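MRNA-decapping enzyme subunit 1 (Saccharomyces cerevisiae, PDB 1Q67) activates removal of the 7-methylguanine cap from mRNA as a subunit of the Dcp1-Dcp2 decapping complex, committing transcripts to 5' to 3' decay. Local coordinates at residues Phe153-Lys165 / Ile218-Phe230. Residues are numbered along the deposited sequence; the frame is centred on the assembly and turned at random.
Sequences FSMGIVPNSVVNK and IKYLLENEPKDSF
Asn160 and Leu222 join two helix ends in this PH-like fold of the Dcp1 family: the start of helix 160-169, entered from strand 152-157 through the N-cap residue Pro159, meets the end of the C-terminal helix 208-223. Asn160 N donates to Leu222 O at 2.9 Å; the N-H...O angle of 163° and an approach in the carbonyl plane, on a lone pair, mark a well-formed bond. Water 1 donates to Leu222 O and Asn224 O and accepts from Ser161 N, so two carbonyls at one helix end are tied to an amide in the first turn of the other. The Asn160 side chain, with CG anti to its carbonyl carbon (chi1 -62°), lies alongside that of Glu223; ND2 is 2.9 Å from OE1, but the angle is too poor for a hydrogen bond. With an alanine in place of Asn160, the Glu223 carboxylate would probably lose its amide neighbour and a gap would be likely to open beside Leu222. On the apolar side, Leu222 CD2 packs 3.8 Å from Ile157 CG2, the two side chains crossing at roughly a right angle, while Tyr140 of the adjacent strand touches Ile157, Pro159 and Leu221. Beyond the helix end the chain turns back, and Pro226 CG rests against both Pro159 CG, at 4.0 Å, and Val162 CG2, at an unusually tight 3.3 Å.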
ATOM      1  N   PHE B 153       7.506  -2.975   8.527  1.00 37.82           N
ATOM      2  CA  PHE B 153       8.316  -1.767   8.506  1.00 36.00           C
ATOM      3  C   PHE B 153       8.331  -1.277   9.951  1.00 36.23           C
ATOM      4  O   PHE B 153       7.272  -1.138  10.570  1.00 35.38           O
ATOM      5  CB  PHE B 153       7.705  -0.669   7.625  1.00 34.65           C
ATOM      6  CG  PHE B 153       8.450   0.643   7.705  1.00 33.97           C
ATOM      7  CD1 PHE B 153       9.618   0.841   6.976  1.00 33.91           C
ATOM      8  CD2 PHE B 153       8.023   1.651   8.571  1.00 35.13           C
ATOM      9  CE1 PHE B 153      10.360   2.022   7.107  1.00 35.97           C
ATOM     10  CE2 PHE B 153       8.756   2.840   8.714  1.00 34.01           C
ATOM     11  CZ  PHE B 153       9.926   3.026   7.984  1.00 34.52           C
ATOM     12  N   SER B 154       9.521  -1.026  10.489  1.00 37.54           N
ATOM     13  CA  SER B 154       9.657  -0.552  11.868  1.00 39.32           C
ATOM     14  C   SER B 154      10.379   0.779  11.963  1.00 39.43           C
ATOM     15  O   SER B 154      11.332   1.027  11.229  1.00 40.13           O
ATOM     16  CB  SER B 154      10.430  -1.560  12.722  1.00 39.64           C
ATOM     17  OG  SER B 154       9.579  -2.581  13.186  1.00 43.59           O
ATOM     18  N   MET B 155       9.921   1.623  12.882  1.00 39.89           N
ATOM     19  CA  MET B 155      10.531   2.929  13.124  1.00 40.24           C
ATOM     20  C   MET B 155      10.464   3.240  14.617  1.00 38.33           C
ATOM     21  O   MET B 155       9.402   3.129  15.236  1.00 37.50           O
ATOM     22  CB  MET B 155       9.806   4.035  12.350  1.00 41.20           C
ATOM     23  CG  MET B 155      10.484   5.391  12.496  1.00 45.87           C
ATOM     24  SD  MET B 155       9.573   6.794  11.793  1.00 52.17           S
ATOM     25  CE  MET B 155       9.846   6.520  10.041  1.00 51.53           C
ATOM     26  N   GLY B 156      11.598   3.623  15.196  1.00 37.19           N
ATOM     27  CA  GLY B 156      11.619   3.951  16.614  1.00 35.67           C
ATOM     28  C   GLY B 156      11.261   5.406  16.847  1.00 34.79           C
ATOM     29  O   GLY B 156      11.543   6.257  16.006  1.00 34.64           O
ATOM     30  N   ILE B 157      10.618   5.706  17.968  1.00 35.51           N
ATOM     31  CA  ILE B 157      10.258   7.092  18.266  1.00 36.07           C
ATOM     32  C   ILE B 157      10.936   7.552  19.560  1.00 36.91           C
ATOM     33  O   ILE B 157      10.711   6.978  20.627  1.00 37.94           O
ATOM     34  CB  ILE B 157       8.744   7.252  18.404  1.00 36.31           C
ATOM     35  CG1 ILE B 157       8.050   6.785  17.119  1.00 37.48           C
ATOM     36  CG2 ILE B 157       8.400   8.707  18.667  1.00 36.32           C
ATOM     37  CD1 ILE B 157       6.519   6.819  17.206  1.00 35.33           C
ATOM     38  N   VAL B 158      11.772   8.583  19.457  1.00 36.96           N
ATOM     39  CA  VAL B 158      12.502   9.111  20.621  1.00 36.27           C
ATOM     40  C   VAL B 158      12.080  10.535  20.949  1.00 34.68           C
ATOM     41  O   VAL B 158      12.063  11.398  20.082  1.00 35.82           O
ATOM     42  CB  VAL B 158      14.027   9.115  20.363  1.00 37.53           C
ATOM     43  CG1 VAL B 158      14.773   9.622  21.600  1.00 36.38           C
ATOM     44  CG2 VAL B 158      14.496   7.709  19.988  1.00 37.07           C
ATOM     45  N   PRO B 159      11.724  10.798  22.210  1.00 34.45           N
ATOM     46  CA  PRO B 159      11.307  12.150  22.606  1.00 34.80           C
ATOM     47  C   PRO B 159      12.401  13.194  22.344  1.00 35.81           C
ATOM     48  O   PRO B 159      13.589  12.901  22.472  1.00 34.37           O
ATOM     49  CB  PRO B 159      11.021  12.007  24.104  1.00 35.78           C
ATOM     50  CG  PRO B 159      10.643  10.553  24.255  1.00 36.32           C
ATOM     51  CD  PRO B 159      11.620   9.851  23.337  1.00 34.85           C
ATOM     52  N   ASN B 160      11.992  14.409  21.979  1.00 37.46           N
ATOM     53  CA  ASN B 160      12.937  15.489  21.728  1.00 38.60           C
ATOM     54  C   ASN B 160      13.847  15.742  22.935  1.00 38.27           C
ATOM     55  O   ASN B 160      15.040  15.989  22.776  1.00 37.70           O
ATOM     56  CB  ASN B 160      12.201  16.792  21.396  1.00 39.21           C
ATOM     57  CG  ASN B 160      11.374  16.693  20.137  1.00 42.15           C
ATOM     58  OD1 ASN B 160      11.645  15.865  19.264  1.00 41.38           O
ATOM     59  ND2 ASN B 160      10.362  17.552  20.023  1.00 42.49           N
ATOM     60  N   SER B 161      13.285  15.687  24.138  1.00 38.81           N
ATOM     61  CA  SER B 161      14.077  15.937  25.339  1.00 39.04           C
ATOM     62  C   SER B 161      15.227  14.947  25.457  1.00 39.65           C
ATOM     63  O   SER B 161      16.305  15.293  25.935  1.00 40.70           O
ATOM     64  CB  SER B 161      13.203  15.873  26.594  1.00 38.75           C
ATOM     65  OG  SER B 161      12.768  14.552  26.864  1.00 43.49           O
ATOM     66  N   VAL B 162      15.007  13.714  25.007  1.00 39.72           N
ATOM     67  CA  VAL B 162      16.058  12.707  25.069  1.00 37.58           C
ATOM     68  C   VAL B 162      17.117  12.993  24.009  1.00 37.78           C
ATOM     69  O   VAL B 162      18.309  12.864  24.271  1.00 37.51           O
ATOM     70  CB  VAL B 162      15.471  11.285  24.894  1.00 39.00           C
ATOM     71  CG1 VAL B 162      16.591  10.243  24.788  1.00 35.78           C
ATOM     72  CG2 VAL B 162      14.575  10.965  26.090  1.00 37.95           C
ATOM     73  N   VAL B 163      16.689  13.407  22.820  1.00 37.28           N
ATOM     74  CA  VAL B 163      17.637  13.725  21.760  1.00 39.23           C
ATOM     75  C   VAL B 163      18.472  14.958  22.134  1.00 40.94           C
ATOM     76  O   VAL B 163      19.684  14.988  21.902  1.00 41.66           O
ATOM     77  CB  VAL B 163      16.918  13.992  20.413  1.00 39.60           C
ATOM     78  CG1 VAL B 163      17.916  14.487  19.369  1.00 38.55           C
ATOM     79  CG2 VAL B 163      16.255  12.715  19.917  1.00 40.23           C
ATOM     80  N   ASN B 164      17.827  15.969  22.712  1.00 40.61           N
ATOM     81  CA  ASN B 164      18.532  17.186  23.107  1.00 40.74           C
ATOM     82  C   ASN B 164      19.542  16.914  24.220  1.00 41.54           C
ATOM     83  O   ASN B 164      20.668  17.406  24.169  1.00 42.71           O
ATOM     84  CB  ASN B 164      17.541  18.268  23.551  1.00 39.01           C
ATOM     85  CG  ASN B 164      16.683  18.775  22.405  1.00 41.21           C
ATOM     86  OD1 ASN B 164      17.139  18.851  21.257  1.00 41.69           O
ATOM     87  ND2 ASN B 164      15.441  19.142  22.708  1.00 40.13           N
ATOM     88  N   LYS B 165      19.145  16.132  25.217  1.00 41.56           N
ATOM     89  CA  LYS B 165      20.047  15.798  26.308  1.00 43.74           C
ATOM     90  C   LYS B 165      21.258  15.067  25.732  1.00 46.33           C
ATOM     91  O   LYS B 165      22.411  15.377  26.058  1.00 45.60           O
ATOM     92  CB  LYS B 165      19.351  14.896  27.330  1.00 43.92           C
ATOM     93  CG  LYS B 165      20.244  14.516  28.513  1.00 46.67           C
ATOM     94  CD  LYS B 165      19.683  13.344  29.300  1.00 49.96           C
ATOM     95  CE  LYS B 165      18.464  13.730  30.128  1.00 53.23           C
ATOM     96  NZ  LYS B 165      18.835  14.527  31.329  1.00 56.47           N
ATOM     97  N   ILE B 218       1.781  11.273  17.944  1.00 32.11           N
ATOM     98  CA  ILE B 218       3.221  11.350  17.744  1.00 34.79           C
ATOM     99  C   ILE B 218       3.779  12.684  18.236  1.00 34.69           C
ATOM    100  O   ILE B 218       4.848  12.735  18.846  1.00 37.37           O
ATOM    101  CB  ILE B 218       3.598  11.157  16.266  1.00 34.28           C
ATOM    102  CG1 ILE B 218       3.170   9.757  15.805  1.00 34.26           C
ATOM    103  CG2 ILE B 218       5.106  11.334  16.094  1.00 33.42           C
ATOM    104  CD1 ILE B 218       3.302   9.538  14.312  1.00 33.72           C
ATOM    105  N   LYS B 219       3.045  13.753  17.959  1.00 36.39           N
ATOM    106  CA  LYS B 219       3.422  15.093  18.381  1.00 37.42           C
ATOM    107  C   LYS B 219       3.565  15.079  19.897  1.00 37.74           C
ATOM    108  O   LYS B 219       4.553  15.563  20.443  1.00 36.47           O
ATOM    109  CB  LYS B 219       2.326  16.079  17.965  1.00 42.47           C
ATOM    110  CG  LYS B 219       2.551  17.526  18.363  1.00 46.91           C
ATOM    111  CD  LYS B 219       3.619  18.181  17.519  1.00 51.33           C
ATOM    112  CE  LYS B 219       3.661  19.686  17.776  1.00 55.11           C
ATOM    113  NZ  LYS B 219       4.886  20.327  17.203  1.00 56.12           N
ATOM    114  N   TYR B 220       2.576  14.496  20.569  1.00 36.81           N
ATOM    115  CA  TYR B 220       2.582  14.413  22.024  1.00 35.92           C
ATOM    116  C   TYR B 220       3.755  13.591  22.554  1.00 35.23           C
ATOM    117  O   TYR B 220       4.353  13.933  23.571  1.00 35.90           O
ATOM    118  CB  TYR B 220       1.274  13.789  22.529  1.00 36.70           C
ATOM    119  CG  TYR B 220       1.169  13.749  24.040  1.00 37.51           C
ATOM    120  CD1 TYR B 220       0.625  14.823  24.753  1.00 38.36           C
ATOM    121  CD2 TYR B 220       1.676  12.669  24.760  1.00 38.73           C
ATOM    122  CE1 TYR B 220       0.600  14.821  26.142  1.00 37.89           C
ATOM    123  CE2 TYR B 220       1.656  12.657  26.150  1.00 40.62           C
ATOM    124  CZ  TYR B 220       1.120  13.738  26.831  1.00 41.25           C
ATOM    125  OH  TYR B 220       1.127  13.736  28.204  1.00 44.58           O
ATOM    126  N   LEU B 221       4.071  12.488  21.886  1.00 35.88           N
ATOM    127  CA  LEU B 221       5.165  11.637  22.337  1.00 34.06           C
ATOM    128  C   LEU B 221       6.507  12.318  22.112  1.00 33.81           C
ATOM    129  O   LEU B 221       7.453  12.118  22.880  1.00 32.23           O
ATOM    130  CB  LEU B 221       5.134  10.289  21.607  1.00 33.43           C
ATOM    131  CG  LEU B 221       3.915   9.383  21.803  1.00 31.73           C
ATOM    132  CD1 LEU B 221       4.066   8.181  20.872  1.00 32.27           C
ATOM    133  CD2 LEU B 221       3.807   8.915  23.263  1.00 29.03           C
ATOM    134  N   LEU B 222       6.591  13.127  21.064  1.00 33.64           N
ATOM    135  CA  LEU B 222       7.840  13.828  20.772  1.00 36.07           C
ATOM    136  C   LEU B 222       8.095  15.025  21.696  1.00 37.42           C
ATOM    137  O   LEU B 222       9.220  15.246  22.133  1.00 37.71           O
ATOM    138  CB  LEU B 222       7.854  14.316  19.323  1.00 33.57           C
ATOM    139  CG  LEU B 222       7.917  13.284  18.193  1.00 34.58           C
ATOM    140  CD1 LEU B 222       7.945  14.022  16.859  1.00 31.09           C
ATOM    141  CD2 LEU B 222       9.160  12.402  18.344  1.00 33.40           C
ATOM    142  N   GLU B 223       7.036  15.777  21.983  1.00 40.65           N
ATOM    143  CA  GLU B 223       7.078  16.987  22.808  1.00 43.22           C
ATOM    144  C   GLU B 223       7.113  16.798  24.318  1.00 42.46           C
ATOM    145  O   GLU B 223       7.322  17.759  25.051  1.00 42.71           O
ATOM    146  CB  GLU B 223       5.862  17.865  22.494  1.00 46.73           C
ATOM    147  CG  GLU B 223       6.149  19.153  21.769  1.00 52.94           C
ATOM    148  CD  GLU B 223       6.557  18.937  20.339  1.00 55.37           C
ATOM    149  OE1 GLU B 223       7.519  18.169  20.120  1.00 58.29           O
ATOM    150  OE2 GLU B 223       5.926  19.540  19.440  1.00 55.45           O
ATOM    151  N   ASN B 224       6.880  15.588  24.802  1.00 43.13           N
ATOM    152  CA  ASN B 224       6.889  15.391  26.242  1.00 42.54           C
ATOM    153  C   ASN B 224       8.004  14.496  26.731  1.00 44.22           C
ATOM    154  O   ASN B 224       8.717  13.875  25.941  1.00 44.11           O
ATOM    155  CB  ASN B 224       5.539  14.848  26.703  1.00 42.43           C
ATOM    156  CG  ASN B 224       4.448  15.891  26.630  1.00 44.41           C
ATOM    157  OD1 ASN B 224       4.342  16.749  27.507  1.00 47.70           O
ATOM    158  ND2 ASN B 224       3.649  15.848  25.570  1.00 41.53           N
ATOM    159  N   GLU B 225       8.146  14.456  28.050  1.00 45.11           N
ATOM    160  CA  GLU B 225       9.157  13.657  28.725  1.00 47.21           C
ATOM    161  C   GLU B 225       8.870  12.171  28.511  1.00 47.03           C
ATOM    162  O   GLU B 225       7.715  11.767  28.384  1.00 45.48           O
ATOM    163  CB  GLU B 225       9.121  13.979  30.219  1.00 50.32           C
ATOM    164  CG  GLU B 225      10.398  13.696  30.976  1.00 56.32           C
ATOM    165  CD  GLU B 225      11.534  14.618  30.568  1.00 59.28           C
ATOM    166  OE1 GLU B 225      11.275  15.829  30.364  1.00 59.14           O
ATOM    167  OE2 GLU B 225      12.686  14.133  30.466  1.00 60.63           O
ATOM    168  N   PRO B 226       9.921  11.337  28.478  1.00 46.82           N
ATOM    169  CA  PRO B 226       9.724   9.902  28.281  1.00 48.56           C
ATOM    170  C   PRO B 226       8.736   9.346  29.290  1.00 49.56           C
ATOM    171  O   PRO B 226       8.829   9.634  30.483  1.00 49.78           O
ATOM    172  CB  PRO B 226      11.122   9.331  28.486  1.00 47.84           C
ATOM    173  CG  PRO B 226      11.990  10.428  28.012  1.00 48.06           C
ATOM    174  CD  PRO B 226      11.352  11.648  28.607  1.00 45.95           C
ATOM    175  N   LYS B 227       7.792   8.554  28.801  1.00 51.57           N
ATOM    176  CA  LYS B 227       6.783   7.943  29.652  1.00 53.38           C
ATOM    177  C   LYS B 227       7.012   6.442  29.717  1.00 54.81           C
ATOM    178  O   LYS B 227       7.315   5.796  28.710  1.00 52.96           O
ATOM    179  CB  LYS B 227       5.389   8.241  29.111  1.00 53.28           C
ATOM    180  CG  LYS B 227       4.990   9.691  29.242  1.00 55.14           C
ATOM    181  CD  LYS B 227       3.879   9.855  30.266  1.00 57.80           C
ATOM    182  CE  LYS B 227       4.289   9.342  31.637  1.00 58.56           C
ATOM    183  NZ  LYS B 227       3.130   9.357  32.578  1.00 61.16           N
ATOM    184  N   ASP B 228       6.859   5.891  30.912  1.00 57.13           N
ATOM    185  CA  ASP B 228       7.069   4.472  31.128  1.00 58.79           C
ATOM    186  C   ASP B 228       5.767   3.684  31.012  1.00 58.80           C
ATOM    187  O   ASP B 228       5.787   2.472  30.805  1.00 57.54           O
ATOM    188  CB  ASP B 228       7.702   4.266  32.502  1.00 62.70           C
ATOM    189  CG  ASP B 228       8.319   2.903  32.658  1.00 65.84           C
ATOM    190  OD1 ASP B 228       7.565   1.906  32.734  1.00 69.11           O
ATOM    191  OD2 ASP B 228       9.567   2.829  32.695  1.00 68.53           O
ATOM    192  N   SER B 229       4.634   4.365  31.142  1.00 59.01           N
ATOM    193  CA  SER B 229       3.351   3.680  31.028  1.00 61.80           C
ATOM    194  C   SER B 229       2.191   4.620  30.743  1.00 62.80           C
ATOM    195  O   SER B 229       2.270   5.827  30.992  1.00 61.59           O
ATOM    196  CB  SER B 229       3.042   2.889  32.303  1.00 61.51           C
ATOM    197  OG  SER B 229       2.675   3.760  33.357  1.00 62.64           O
ATOM    198  N   PHE B 230       1.115   4.035  30.223  1.00 64.82           N
ATOM    199  CA  PHE B 230      -0.106   4.752  29.887  1.00 66.78           C
ATOM    200  C   PHE B 230       0.170   6.215  29.569  1.00 66.64           C
ATOM    201  O   PHE B 230       0.152   7.060  30.465  1.00 68.63           O
ATOM    202  CB  PHE B 230      -1.102   4.639  31.043  1.00 68.95           C
ATOM    203  CG  PHE B 230      -2.436   5.247  30.751  1.00 72.56           C
ATOM    204  CD1 PHE B 230      -3.173   4.838  29.641  1.00 73.64           C
ATOM    205  CD2 PHE B 230      -2.964   6.230  31.583  1.00 74.15           C
ATOM    206  CE1 PHE B 230      -4.417   5.401  29.364  1.00 74.87           C
ATOM    207  CE2 PHE B 230      -4.208   6.801  31.315  1.00 75.17           C
ATOM    208  CZ  PHE B 230      -4.936   6.386  30.204  1.00 75.22           C
TER
HETATM  209  O   HOH W   1      10.304  15.582  24.491  1.00 34.75           O
HETATM  210  O   HOH W   2      14.578  13.286  29.006  1.00 52.02           O